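Local coordinates for protein phospholyase (Arthrobacter aurescens, PDB 5G4I) that uses pyridoxal phosphate to act as a phospholyase, probably eliminating phosphate from amino-containing phosphate esters, on a class III transaminase scaffold, at residues F115-L126 with F302-A313; G246-F257 with P274-M283. All coordinates share one frame; numbering follows the deposited sequence.

Interaction 1 and interaction 2 have their centres about 14 Å apart and meet on the same seven-stranded mixed sheet, the central sheet of the cofactor-binding domain expected of a class III transaminase homologue. Along the chain 115-126 comes first, then 246-257 and 274-283, and last 302-313, so interaction 2 is formed by residues lying between the two segments of interaction 1. Asn-124 joins them: its OD1 is 2.8 Å from OG1 of Thr-278 and its ND2 3.0 Å from OD2 of Asp-251, both probable hydrogen bonds. Interaction 2 holds the ring end of one pyridoxal phosphate; interaction 1 grips its phosphate and, through Thr-311, that of the second subunit's cofactor.

Interaction 1: F115-L126 with F302-A313; sequences FLTNSGSEANEL and FGRHNMFFNTFA. With PLP (pyridoxal-5'-phosphate), chain C; PLP (pyridoxal-5'-phosphate), chain H.
Thr-117, at the end of its strand, and Ala-313, in a loop, bring their backbones closest, with CA atoms 4.9 Å apart; past Thr-117 the first segment turns into the helix capped by Ser-119. Asn-310, its CG swung opposite the backbone N (chi1 176°), sends ND2 to OE1 of Glu-122 at 3.2 Å. The bond lies in the amide plane but reaches the carboxylate from above its plane. OE1 also accepts from the backbone N of Asn-118 at 2.8 Å, nearly along its C-O axis. These donors, with Ser-119 OG of the second subunit bonded at OE2, probably hold the carboxylate's orientation and would favour its charged form. Beside these polar groups, CB of Ala-313 rests 3.2 Å from the carbonyl O of Leu-116. Farther out is an aromatic cluster: Phe-115 turns its edge to the face of Phe-308 in an offset edge-to-face pair, planes at 86°, with Phe-302 as the third ring. CD1 of Leu-126 sits over a face of Phe-308 in a CH-pi contact, 4.2 Å from the centroid. Two cofactor phosphates are held on separate sides of the contact, one by Gly-120 and Ser-121 at the helix N-terminus, the other, from the second subunit, by N and OG1 of Thr-311. Phe-115 pairs by backbone with Val-292 of strand 290-294, and Ile-130 of helix 120-135 packs against Phe-115 and Phe-302.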
loop_
_atom_site.group_PDB
_atom_site.type_symbol
_atom_site.label_atom_id
_atom_site.label_comp_id
_atom_site.label_asym_id
_atom_site.label_seq_id
_atom_site.Cartn_x
_atom_site.Cartn_y
_atom_site.Cartn_z
ATOM N N PHE A 115 1.652 11.577 -7.786
ATOM C CA PHE A 115 1.132 11.079 -6.500
ATOM C C PHE A 115 2.041 9.880 -6.098
ATOM O O PHE A 115 2.124 8.879 -6.859
ATOM C CB PHE A 115 -0.288 10.537 -6.622
ATOM C CG PHE A 115 -1.371 11.532 -7.021
ATOM C CD1 PHE A 115 -1.680 11.752 -8.332
ATOM C CD2 PHE A 115 -2.091 12.175 -6.037
ATOM C CE1 PHE A 115 -2.739 12.665 -8.667
ATOM C CE2 PHE A 115 -3.113 13.071 -6.339
ATOM C CZ PHE A 115 -3.418 13.313 -7.674
ATOM N N LEU A 116 2.633 9.916 -4.932
ATOM C CA LEU A 116 3.399 8.754 -4.471
ATOM C C LEU A 116 2.455 7.791 -3.664
ATOM O O LEU A 116 1.461 8.222 -3.045
ATOM C CB LEU A 116 4.570 9.237 -3.591
ATOM C CG LEU A 116 5.734 9.796 -4.398
ATOM C CD1 LEU A 116 6.668 10.692 -3.571
ATOM C CD2 LEU A 116 6.581 8.698 -5.043
ATOM N N THR A 117 2.837 6.486 -3.667
ATOM C CA THR A 117 2.115 5.448 -2.942
ATOM C C THR A 117 3.168 4.495 -2.344
ATOM O O THR A 117 4.385 4.747 -2.451
ATOM C CB THR A 117 1.115 4.652 -3.837
ATOM O OG1 THR A 117 1.881 3.797 -4.718
ATOM C CG2 THR A 117 0.128 5.561 -4.581
ATOM N N ASN A 118 2.704 3.367 -1.742
ATOM C CA ASN A 118 3.637 2.393 -1.121
ATOM C C ASN A 118 3.705 1.037 -1.906
ATOM O O ASN A 118 4.315 0.076 -1.449
ATOM C CB ASN A 118 3.298 2.171 0.343
ATOM C CG ASN A 118 3.085 3.454 1.105
ATOM O OD1 ASN A 118 1.881 3.814 1.430
ATOM N ND2 ASN A 118 4.086 4.209 1.309
ATOM N N SER A 119 2.925 0.914 -2.991
ATOM C CA SER A 119 2.843 -0.375 -3.741
ATOM C C SER A 119 2.286 -0.134 -5.165
ATOM O O SER A 119 1.587 0.884 -5.414
ATOM C CB SER A 119 1.989 -1.414 -3.032
ATOM O OG SER A 119 0.596 -1.072 -3.060
ATOM N N GLY A 120 2.511 -1.079 -6.058
ATOM C CA GLY A 120 1.862 -1.032 -7.408
ATOM C C GLY A 120 0.379 -1.118 -7.289
ATOM O O GLY A 120 -0.362 -0.416 -8.070
ATOM N N SER A 121 -0.173 -1.986 -6.399
ATOM C CA SER A 121 -1.692 -2.048 -6.241
ATOM C C SER A 121 -2.209 -0.693 -5.808
ATOM O O SER A 121 -3.293 -0.251 -6.276
ATOM C CB SER A 121 -2.159 -3.218 -5.271
ATOM O OG SER A 121 -1.877 -4.480 -5.842
ATOM N N GLU A 122 -1.567 -0.049 -4.838
ATOM C CA GLU A 122 -2.051 1.308 -4.393
ATOM C C GLU A 122 -2.038 2.243 -5.578
ATOM O O GLU A 122 -2.973 3.110 -5.709
ATOM C CB GLU A 122 -1.271 1.875 -3.204
ATOM C CG GLU A 122 -1.530 1.273 -1.849
ATOM C CD GLU A 122 -1.042 2.182 -0.697
ATOM O OE1 GLU A 122 0.099 2.793 -0.767
ATOM O OE2 GLU A 122 -1.809 2.326 0.345
ATOM N N ALA A 123 -1.015 2.155 -6.427
ATOM C CA ALA A 123 -0.926 3.086 -7.592
ATOM C C ALA A 123 -2.089 2.824 -8.575
ATOM O O ALA A 123 -2.773 3.774 -9.056
ATOM C CB ALA A 123 0.433 3.006 -8.262
ATOM N N ASN A 124 -2.308 1.581 -8.977
ATOM C CA ASN A 124 -3.379 1.287 -9.944
ATOM C C ASN A 124 -4.755 1.554 -9.318
ATOM O O ASN A 124 -5.658 2.057 -10.052
ATOM C CB ASN A 124 -3.300 -0.161 -10.474
ATOM C CG ASN A 124 -2.255 -0.365 -11.543
ATOM O OD1 ASN A 124 -2.059 0.528 -12.385
ATOM N ND2 ASN A 124 -1.675 -1.541 -11.610
ATOM N N GLU A 125 -4.999 1.287 -8.038
ATOM C CA GLU A 125 -6.255 1.673 -7.378
ATOM C C GLU A 125 -6.474 3.143 -7.522
ATOM O O GLU A 125 -7.615 3.579 -7.881
ATOM C CB GLU A 125 -6.175 1.289 -5.872
ATOM C CG GLU A 125 -7.411 1.654 -5.085
ATOM C CD GLU A 125 -8.608 0.792 -5.296
ATOM O OE1 GLU A 125 -8.544 -0.231 -5.995
ATOM O OE2 GLU A 125 -9.702 1.146 -4.729
ATOM N N LEU A 126 -5.471 3.974 -7.222
ATOM C CA LEU A 126 -5.616 5.455 -7.324
ATOM C C LEU A 126 -5.830 5.887 -8.756
ATOM O O LEU A 126 -6.698 6.785 -9.000
ATOM C CB LEU A 126 -4.401 6.144 -6.677
ATOM C CG LEU A 126 -4.356 7.658 -6.772
ATOM C CD1 LEU A 126 -5.526 8.301 -6.081
ATOM C CD2 LEU A 126 -3.018 8.168 -6.148
ATOM N N PHE A 302 -8.311 16.481 -9.161
ATOM C CA PHE A 302 -8.572 15.471 -8.112
ATOM C C PHE A 302 -8.353 16.066 -6.713
ATOM O O PHE A 302 -9.146 15.767 -5.776
ATOM C CB PHE A 302 -7.640 14.214 -8.305
ATOM C CG PHE A 302 -7.962 13.025 -7.416
ATOM C CD1 PHE A 302 -9.046 12.184 -7.680
ATOM C CD2 PHE A 302 -7.114 12.718 -6.287
ATOM C CE1 PHE A 302 -9.270 11.080 -6.859
ATOM C CE2 PHE A 302 -7.404 11.631 -5.492
ATOM C CZ PHE A 302 -8.441 10.841 -5.755
ATOM N N GLY A 303 -7.320 16.879 -6.545
ATOM C CA GLY A 303 -7.097 17.542 -5.209
ATOM C C GLY A 303 -8.116 18.598 -4.823
ATOM O O GLY A 303 -8.420 18.748 -3.649
ATOM N N ARG A 304 -8.726 19.218 -5.810
ATOM C CA ARG A 304 -9.834 20.168 -5.497
ATOM C C ARG A 304 -11.066 19.399 -5.008
ATOM O O ARG A 304 -11.878 19.999 -4.271
ATOM C CB ARG A 304 -10.249 21.013 -6.725
ATOM C CG ARG A 304 -9.250 22.084 -7.133
ATOM C CD ARG A 304 -9.820 23.033 -8.238
ATOM N NE ARG A 304 -10.582 22.394 -9.322
ATOM C CZ ARG A 304 -10.091 22.023 -10.516
ATOM N NH1 ARG A 304 -8.811 22.208 -10.809
ATOM N NH2 ARG A 304 -10.884 21.457 -11.435
ATOM N N HIS A 305 -11.283 18.173 -5.459
ATOM C CA HIS A 305 -12.471 17.395 -5.179
ATOM C C HIS A 305 -12.330 16.388 -4.014
ATOM O O HIS A 305 -13.393 15.805 -3.595
ATOM C CB HIS A 305 -12.860 16.591 -6.447
ATOM C CG HIS A 305 -13.358 17.422 -7.585
ATOM N ND1 HIS A 305 -13.437 16.905 -8.867
ATOM C CD2 HIS A 305 -13.809 18.691 -7.639
ATOM C CE1 HIS A 305 -13.931 17.857 -9.667
ATOM N NE2 HIS A 305 -14.144 18.949 -8.945
ATOM N N ASN A 306 -11.098 16.154 -3.480
ATOM C CA ASN A 306 -10.904 15.155 -2.431
ATOM C C ASN A 306 -9.784 15.562 -1.519
ATOM O O ASN A 306 -8.735 16.035 -1.988
ATOM C CB ASN A 306 -10.482 13.786 -3.004
ATOM C CG ASN A 306 -11.459 13.239 -4.082
ATOM O OD1 ASN A 306 -12.355 12.406 -3.834
ATOM N ND2 ASN A 306 -11.197 13.648 -5.325
ATOM N N MET A 307 -9.962 15.345 -0.206
ATOM C CA MET A 307 -8.887 15.534 0.762
ATOM C C MET A 307 -8.015 14.251 0.807
ATOM O O MET A 307 -8.043 13.425 1.721
ATOM C CB MET A 307 -9.437 15.935 2.160
ATOM C CG MET A 307 -8.367 16.196 3.194
ATOM S SD MET A 307 -6.653 16.691 2.797
ATOM C CE MET A 307 -6.068 15.351 3.874
ATOM N N PHE A 308 -7.280 14.059 -0.288
ATOM C CA PHE A 308 -6.500 12.826 -0.503
ATOM C C PHE A 308 -5.175 12.865 0.266
ATOM O O PHE A 308 -4.386 13.816 0.113
ATOM C CB PHE A 308 -6.236 12.577 -2.029
ATOM C CG PHE A 308 -5.431 11.302 -2.280
ATOM C CD1 PHE A 308 -6.049 10.079 -2.183
ATOM C CD2 PHE A 308 -4.052 11.376 -2.492
ATOM C CE1 PHE A 308 -5.274 8.887 -2.307
ATOM C CE2 PHE A 308 -3.289 10.201 -2.562
ATOM C CZ PHE A 308 -3.908 9.007 -2.464
ATOM N N PHE A 309 -4.874 11.758 0.980
ATOM C CA PHE A 309 -3.638 11.693 1.813
ATOM C C PHE A 309 -3.300 10.204 2.000
ATOM O O PHE A 309 -4.194 9.436 2.421
ATOM C CB PHE A 309 -3.812 12.460 3.162
ATOM C CG PHE A 309 -2.576 12.504 4.046
ATOM C CD1 PHE A 309 -1.413 13.133 3.639
ATOM C CD2 PHE A 309 -2.549 11.724 5.169
ATOM C CE1 PHE A 309 -0.220 13.065 4.407
ATOM C CE2 PHE A 309 -1.395 11.728 6.049
ATOM C CZ PHE A 309 -0.245 12.364 5.649
ATOM N N ASN A 310 -2.013 9.843 1.847
ATOM C CA ASN A 310 -1.414 8.530 2.064
ATOM C C ASN A 310 -0.289 8.768 3.074
ATOM O O ASN A 310 0.682 9.441 2.761
ATOM C CB ASN A 310 -0.997 7.987 0.705
ATOM C CG ASN A 310 -0.278 6.689 0.747
ATOM O OD1 ASN A 310 0.518 6.424 1.679
ATOM N ND2 ASN A 310 -0.515 5.841 -0.260
ATOM N N THR A 311 -0.407 8.206 4.284
ATOM C CA THR A 311 0.465 8.611 5.393
ATOM C C THR A 311 1.930 8.296 5.142
ATOM O O THR A 311 2.828 9.103 5.481
ATOM C CB THR A 311 0.027 7.927 6.719
ATOM O OG1 THR A 311 -1.352 8.255 7.009
ATOM C CG2 THR A 311 0.896 8.390 7.921
ATOM N N PHE A 312 2.245 7.100 4.655
ATOM C CA PHE A 312 3.646 6.685 4.440
ATOM C C PHE A 312 4.205 7.191 3.084
ATOM O O PHE A 312 5.420 7.274 2.939
ATOM C CB PHE A 312 3.787 5.140 4.492
ATOM C CG PHE A 312 3.412 4.504 5.832
ATOM C CD1 PHE A 312 3.926 4.983 7.023
ATOM C CD2 PHE A 312 2.667 3.337 5.823
ATOM C CE1 PHE A 312 3.632 4.309 8.220
ATOM C CE2 PHE A 312 2.376 2.665 7.011
ATOM C CZ PHE A 312 2.868 3.171 8.227
ATOM N N ALA A 313 3.329 7.603 2.153
ATOM C CA ALA A 313 3.843 7.967 0.836
ATOM C C ALA A 313 4.733 9.189 0.878
ATOM O O ALA A 313 4.381 10.204 1.571
ATOM C CB ALA A 313 2.703 8.225 -0.117
HETATM N N1 PLP C . 0.686 -4.566 -12.061
HETATM C C2 PLP C . 1.670 -5.323 -12.602
HETATM C C2A PLP C . 1.890 -5.317 -14.092
HETATM C C3 PLP C . 2.535 -6.158 -11.730
HETATM O O3 PLP C . 3.531 -6.926 -12.250
HETATM C C4 PLP C . 2.271 -6.123 -10.274
HETATM C C4A PLP C . 3.079 -6.920 -9.324
HETATM C C5 PLP C . 1.164 -5.253 -9.809
HETATM C C6 PLP C . 0.432 -4.521 -10.741
HETATM C C5A PLP C . 0.832 -5.162 -8.337
HETATM O O4P PLP C . 2.012 -4.848 -7.601
HETATM P P PLP C . 2.024 -4.957 -5.994
HETATM O O1P PLP C . 2.160 -6.437 -5.730
HETATM O O2P PLP C . 3.226 -4.138 -5.584
HETATM O O3P PLP C . 0.698 -4.368 -5.579
HETATM N N1 PLP H . -7.460 4.183 9.806
HETATM C C2 PLP H . -7.215 5.054 10.724
HETATM C C2A PLP H . -8.080 5.074 11.990
HETATM C C3 PLP H . -6.132 6.061 10.512
HETATM O O3 PLP H . -5.795 6.951 11.513
HETATM C C4 PLP H . -5.311 6.046 9.290
HETATM C C4A PLP H . -4.104 6.908 9.107
HETATM C C5 PLP H . -5.729 5.048 8.325
HETATM C C6 PLP H . -6.796 4.141 8.640
HETATM C C5A PLP H . -5.018 5.036 6.936
HETATM O O4P PLP H . -3.665 4.665 7.029
HETATM P P PLP H . -2.804 5.031 5.673
HETATM O O1P PLP H . -2.694 6.535 5.408
HETATM O O2P PLP H . -1.515 4.262 6.084
HETATM O O3P PLP H . -3.268 4.240 4.526
#

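Interaction 2: G246-F257 with P274-M283; sequences GLVISDEVQSGF and PELVTMGKPM. With PLP (pyridoxal-5'-phosphate), chain C; PO4 (phosphate ion), chain D.
Glu-275 OE1 accepts from the backbone N of Val-248 at 2.8 Å: the bend at chi2 (89°) brings the carboxylate back to this N-H, which meets OE1 from above its plane, and OE2 forms a salt bridge with Arg-242. An alanine in place of Glu-275 would probably leave Val-248 N without this acceptor and take one carboxylate partner from Arg-242. Lys-281 NZ is covalently bound to cofactor C4A, 1.4 Å away, as expected of an internal aldimine. At the end of strand 247-251, Asp-251 OD1 accepts from Val-253 N in an Asx turn, while OD2 lies 2.8 Å from the pyridine N1 of the cofactor and bonds His-148. NE2 of Gln-254 donates to O1 of a phosphate ion at 3.0 Å. Parallel strand pairing follows: Ser-250 N to Leu-276 O, Thr-278 N to Ser-250 O, and Glu-252 N to Thr-278 O at 2.8 Å. CG1 of Val-253 packs 3.4 Å from cofactor C3 and also touches CG of Lys-281. Ile-249 CG1 meets Leu-276 CD1 on the same sheet face as Asp-251. At the far end Met-283 CA lies over the Phe-257 ring, and Met-279 SD makes an oblique Met-aromatic contact. With an acid at N1 and a lysine at C4A, the strand ends and following loops present the ring much as in fold-type I enzymes, where such an aspartate probably supports the ring's electron-sink character.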
loop_
_atom_site.group_PDB
_atom_site.type_symbol
_atom_site.label_atom_id
_atom_site.label_comp_id
_atom_site.label_asym_id
_atom_site.label_seq_id
_atom_site.Cartn_x
_atom_site.Cartn_y
_atom_site.Cartn_z
ATOM N N GLY A 246 -12.851 8.580 -22.494
ATOM C CA GLY A 246 -11.990 7.831 -21.531
ATOM C C GLY A 246 -10.520 8.231 -21.596
ATOM O O GLY A 246 -10.080 9.061 -22.434
ATOM N N LEU A 247 -9.711 7.603 -20.717
ATOM C CA LEU A 247 -8.264 7.851 -20.556
ATOM C C LEU A 247 -7.488 6.559 -20.762
ATOM O O LEU A 247 -8.011 5.447 -20.629
ATOM C CB LEU A 247 -7.937 8.394 -19.129
ATOM C CG LEU A 247 -8.731 9.636 -18.682
ATOM C CD1 LEU A 247 -8.420 10.038 -17.246
ATOM C CD2 LEU A 247 -8.451 10.817 -19.603
ATOM N N VAL A 248 -6.204 6.729 -20.998
ATOM C CA VAL A 248 -5.258 5.592 -21.128
ATOM C C VAL A 248 -4.315 5.541 -19.926
ATOM O O VAL A 248 -3.679 6.571 -19.582
ATOM C CB VAL A 248 -4.426 5.703 -22.428
ATOM C CG1 VAL A 248 -3.385 4.548 -22.473
ATOM C CG2 VAL A 248 -5.348 5.681 -23.659
ATOM N N ILE A 249 -4.234 4.350 -19.277
ATOM C CA ILE A 249 -3.309 4.105 -18.166
ATOM C C ILE A 249 -2.239 3.075 -18.681
ATOM O O ILE A 249 -2.587 1.933 -19.000
ATOM C CB ILE A 249 -3.935 3.527 -16.877
ATOM C CG1 ILE A 249 -5.098 4.417 -16.330
ATOM C CG2 ILE A 249 -2.846 3.362 -15.765
ATOM C CD1 ILE A 249 -5.960 3.698 -15.316
ATOM N N SER A 250 -0.941 3.480 -18.664
ATOM C CA SER A 250 0.159 2.474 -18.828
ATOM C C SER A 250 0.622 1.992 -17.466
ATOM O O SER A 250 1.156 2.849 -16.681
ATOM C CB SER A 250 1.355 3.061 -19.596
ATOM O OG SER A 250 2.344 2.058 -19.811
ATOM N N ASP A 251 0.487 0.680 -17.219
ATOM C CA ASP A 251 0.987 0.036 -15.977
ATOM C C ASP A 251 2.441 -0.374 -16.293
ATOM O O ASP A 251 2.668 -1.268 -17.089
ATOM C CB ASP A 251 0.101 -1.152 -15.649
ATOM C CG ASP A 251 0.566 -1.938 -14.433
ATOM O OD1 ASP A 251 1.737 -1.821 -14.064
ATOM O OD2 ASP A 251 -0.250 -2.761 -13.916
ATOM N N GLU A 252 3.377 0.391 -15.683
ATOM C CA GLU A 252 4.836 0.225 -15.870
ATOM C C GLU A 252 5.458 -0.601 -14.799
ATOM O O GLU A 252 6.707 -0.607 -14.686
ATOM C CB GLU A 252 5.511 1.584 -15.991
ATOM C CG GLU A 252 5.101 2.361 -17.223
ATOM C CD GLU A 252 5.696 1.888 -18.536
ATOM O OE1 GLU A 252 6.741 1.211 -18.494
ATOM O OE2 GLU A 252 5.108 2.242 -19.580
ATOM N N VAL A 253 4.694 -1.365 -14.041
ATOM C CA VAL A 253 5.325 -2.181 -12.965
ATOM C C VAL A 253 6.274 -3.190 -13.533
ATOM O O VAL A 253 7.385 -3.380 -12.899
ATOM C CB VAL A 253 4.224 -2.832 -12.037
ATOM C CG1 VAL A 253 4.874 -3.780 -11.053
ATOM C CG2 VAL A 253 3.415 -1.776 -11.348
ATOM N N GLN A 254 5.985 -3.820 -14.646
ATOM C CA GLN A 254 6.880 -4.804 -15.310
ATOM C C GLN A 254 7.833 -4.184 -16.351
ATOM O O GLN A 254 8.969 -4.719 -16.535
ATOM C CB GLN A 254 6.111 -5.928 -16.077
ATOM C CG GLN A 254 5.227 -6.779 -15.205
ATOM C CD GLN A 254 6.013 -7.776 -14.352
ATOM O OE1 GLN A 254 7.105 -8.157 -14.647
ATOM N NE2 GLN A 254 5.402 -8.192 -13.302
ATOM N N SER A 255 7.434 -3.131 -17.068
ATOM C CA SER A 255 8.176 -2.642 -18.172
ATOM C C SER A 255 8.976 -1.376 -17.892
ATOM O O SER A 255 9.689 -0.917 -18.799
ATOM C CB SER A 255 7.259 -2.385 -19.377
ATOM O OG SER A 255 6.223 -1.452 -19.083
ATOM N N GLY A 256 8.830 -0.777 -16.717
ATOM C CA GLY A 256 9.462 0.541 -16.433
ATOM C C GLY A 256 10.895 0.504 -15.992
ATOM O O GLY A 256 11.570 -0.555 -15.912
ATOM N N PHE A 257 11.414 1.682 -15.671
ATOM C CA PHE A 257 12.790 1.849 -15.121
ATOM C C PHE A 257 13.843 1.270 -16.074
ATOM O O PHE A 257 14.926 0.779 -15.671
ATOM C CB PHE A 257 12.934 1.410 -13.684
ATOM C CG PHE A 257 12.136 2.286 -12.718
ATOM C CD1 PHE A 257 10.720 2.101 -12.506
ATOM C CD2 PHE A 257 12.748 3.371 -12.083
ATOM C CE1 PHE A 257 10.013 3.011 -11.720
ATOM C CE2 PHE A 257 12.022 4.268 -11.300
ATOM C CZ PHE A 257 10.651 4.076 -11.143
ATOM N N PRO A 274 0.250 8.288 -22.682
ATOM C CA PRO A 274 -0.827 8.124 -21.702
ATOM C C PRO A 274 -1.078 9.336 -20.821
ATOM O O PRO A 274 -0.144 10.119 -20.529
ATOM C CB PRO A 274 -0.343 6.930 -20.838
ATOM C CG PRO A 274 0.818 6.431 -21.467
ATOM C CD PRO A 274 1.432 7.483 -22.353
ATOM N N GLU A 275 -2.314 9.474 -20.308
ATOM C CA GLU A 275 -2.671 10.458 -19.329
ATOM C C GLU A 275 -2.187 10.106 -17.891
ATOM O O GLU A 275 -2.013 10.988 -17.049
ATOM C CB GLU A 275 -4.148 10.795 -19.259
ATOM C CG GLU A 275 -4.702 11.400 -20.545
ATOM C CD GLU A 275 -5.230 10.386 -21.548
ATOM O OE1 GLU A 275 -4.872 9.177 -21.587
ATOM O OE2 GLU A 275 -6.068 10.818 -22.455
ATOM N N LEU A 276 -2.065 8.775 -17.664
ATOM C CA LEU A 276 -1.732 8.246 -16.327
ATOM C C LEU A 276 -0.740 7.092 -16.535
ATOM O O LEU A 276 -0.898 6.255 -17.446
ATOM C CB LEU A 276 -3.023 7.598 -15.687
ATOM C CG LEU A 276 -4.109 8.653 -15.233
ATOM C CD1 LEU A 276 -5.542 8.045 -15.283
ATOM C CD2 LEU A 276 -3.773 9.208 -13.876
ATOM N N VAL A 277 0.295 7.111 -15.664
ATOM C CA VAL A 277 1.389 6.065 -15.678
ATOM C C VAL A 277 1.574 5.562 -14.245
ATOM O O VAL A 277 1.752 6.369 -13.340
ATOM C CB VAL A 277 2.734 6.612 -16.260
ATOM C CG1 VAL A 277 3.762 5.513 -16.272
ATOM C CG2 VAL A 277 2.532 7.173 -17.641
ATOM N N THR A 278 1.449 4.245 -14.068
ATOM C CA THR A 278 1.611 3.653 -12.695
ATOM C C THR A 278 2.913 2.839 -12.651
ATOM O O THR A 278 3.405 2.312 -13.636
ATOM C CB THR A 278 0.377 2.786 -12.339
ATOM O OG1 THR A 278 0.259 1.758 -13.311
ATOM C CG2 THR A 278 -0.910 3.618 -12.308
ATOM N N MET A 279 3.460 2.699 -11.441
ATOM C CA MET A 279 4.766 2.033 -11.257
ATOM C C MET A 279 4.827 1.481 -9.817
ATOM O O MET A 279 4.065 1.841 -8.903
ATOM C CB MET A 279 5.888 2.975 -11.616
ATOM C CG MET A 279 5.932 4.119 -10.755
ATOM S SD MET A 279 7.007 5.522 -11.417
ATOM C CE MET A 279 6.411 5.942 -12.695
ATOM N N GLY A 280 5.822 0.597 -9.620
ATOM C CA GLY A 280 6.047 -0.077 -8.320
ATOM C C GLY A 280 7.311 -0.930 -8.489
ATOM O O GLY A 280 8.357 -0.464 -8.967
ATOM N N LYS A 281 7.196 -2.232 -8.164
ATOM C CA LYS A 281 8.280 -3.255 -8.065
ATOM C C LYS A 281 9.716 -2.680 -7.956
ATOM O O LYS A 281 10.246 -2.555 -6.821
ATOM C CB LYS A 281 8.018 -4.397 -9.029
ATOM C CG LYS A 281 6.905 -5.363 -8.567
ATOM C CD LYS A 281 6.737 -6.603 -9.498
ATOM C CE LYS A 281 5.634 -7.659 -9.046
ATOM N NZ LYS A 281 4.393 -7.260 -9.765
ATOM N N PRO A 282 10.461 -2.525 -9.099
ATOM C CA PRO A 282 11.855 -2.036 -8.960
ATOM C C PRO A 282 12.134 -0.745 -8.240
ATOM O O PRO A 282 13.328 -0.452 -7.931
ATOM C CB PRO A 282 12.286 -1.844 -10.467
ATOM C CG PRO A 282 10.966 -1.520 -11.123
ATOM C CD PRO A 282 10.046 -2.508 -10.508
ATOM N N MET A 283 11.150 0.164 -8.153
ATOM C CA MET A 283 11.508 1.572 -7.932
ATOM C C MET A 283 12.321 1.930 -6.703
ATOM O O MET A 283 13.108 2.900 -6.695
ATOM C CB MET A 283 10.358 2.530 -8.136
ATOM C CG MET A 283 9.479 2.741 -7.125
ATOM S SD MET A 283 7.934 3.711 -7.642
ATOM C CE MET A 283 8.296 5.319 -7.667
HETATM N N1 PLP C . 0.686 -4.566 -12.061
HETATM C C2 PLP C . 1.670 -5.323 -12.602
HETATM C C2A PLP C . 1.890 -5.317 -14.092
HETATM C C3 PLP C . 2.535 -6.158 -11.730
HETATM O O3 PLP C . 3.531 -6.926 -12.250
HETATM C C4 PLP C . 2.271 -6.123 -10.274
HETATM C C4A PLP C . 3.079 -6.920 -9.324
HETATM C C5 PLP C . 1.164 -5.253 -9.809
HETATM C C6 PLP C . 0.432 -4.521 -10.741
HETATM C C5A PLP C . 0.832 -5.162 -8.337
HETATM O O4P PLP C . 2.012 -4.848 -7.601
HETATM P P PLP C . 2.024 -4.957 -5.994
HETATM O O1P PLP C . 2.160 -6.437 -5.730
HETATM O O2P PLP C . 3.226 -4.138 -5.584
HETATM O O3P PLP C . 0.698 -4.368 -5.579
HETATM P P PO4 D . 6.267 -11.456 -10.553
HETATM O O1 PO4 D . 6.195 -10.647 -11.711
HETATM O O2 PO4 D . 7.537 -11.321 -9.716
HETATM O O3 PO4 D . 6.661 -12.728 -11.294
HETATM O O4 PO4 D . 5.044 -11.640 -9.692
HETATM O O HOH W 1 7.753 0.198 -12.050
#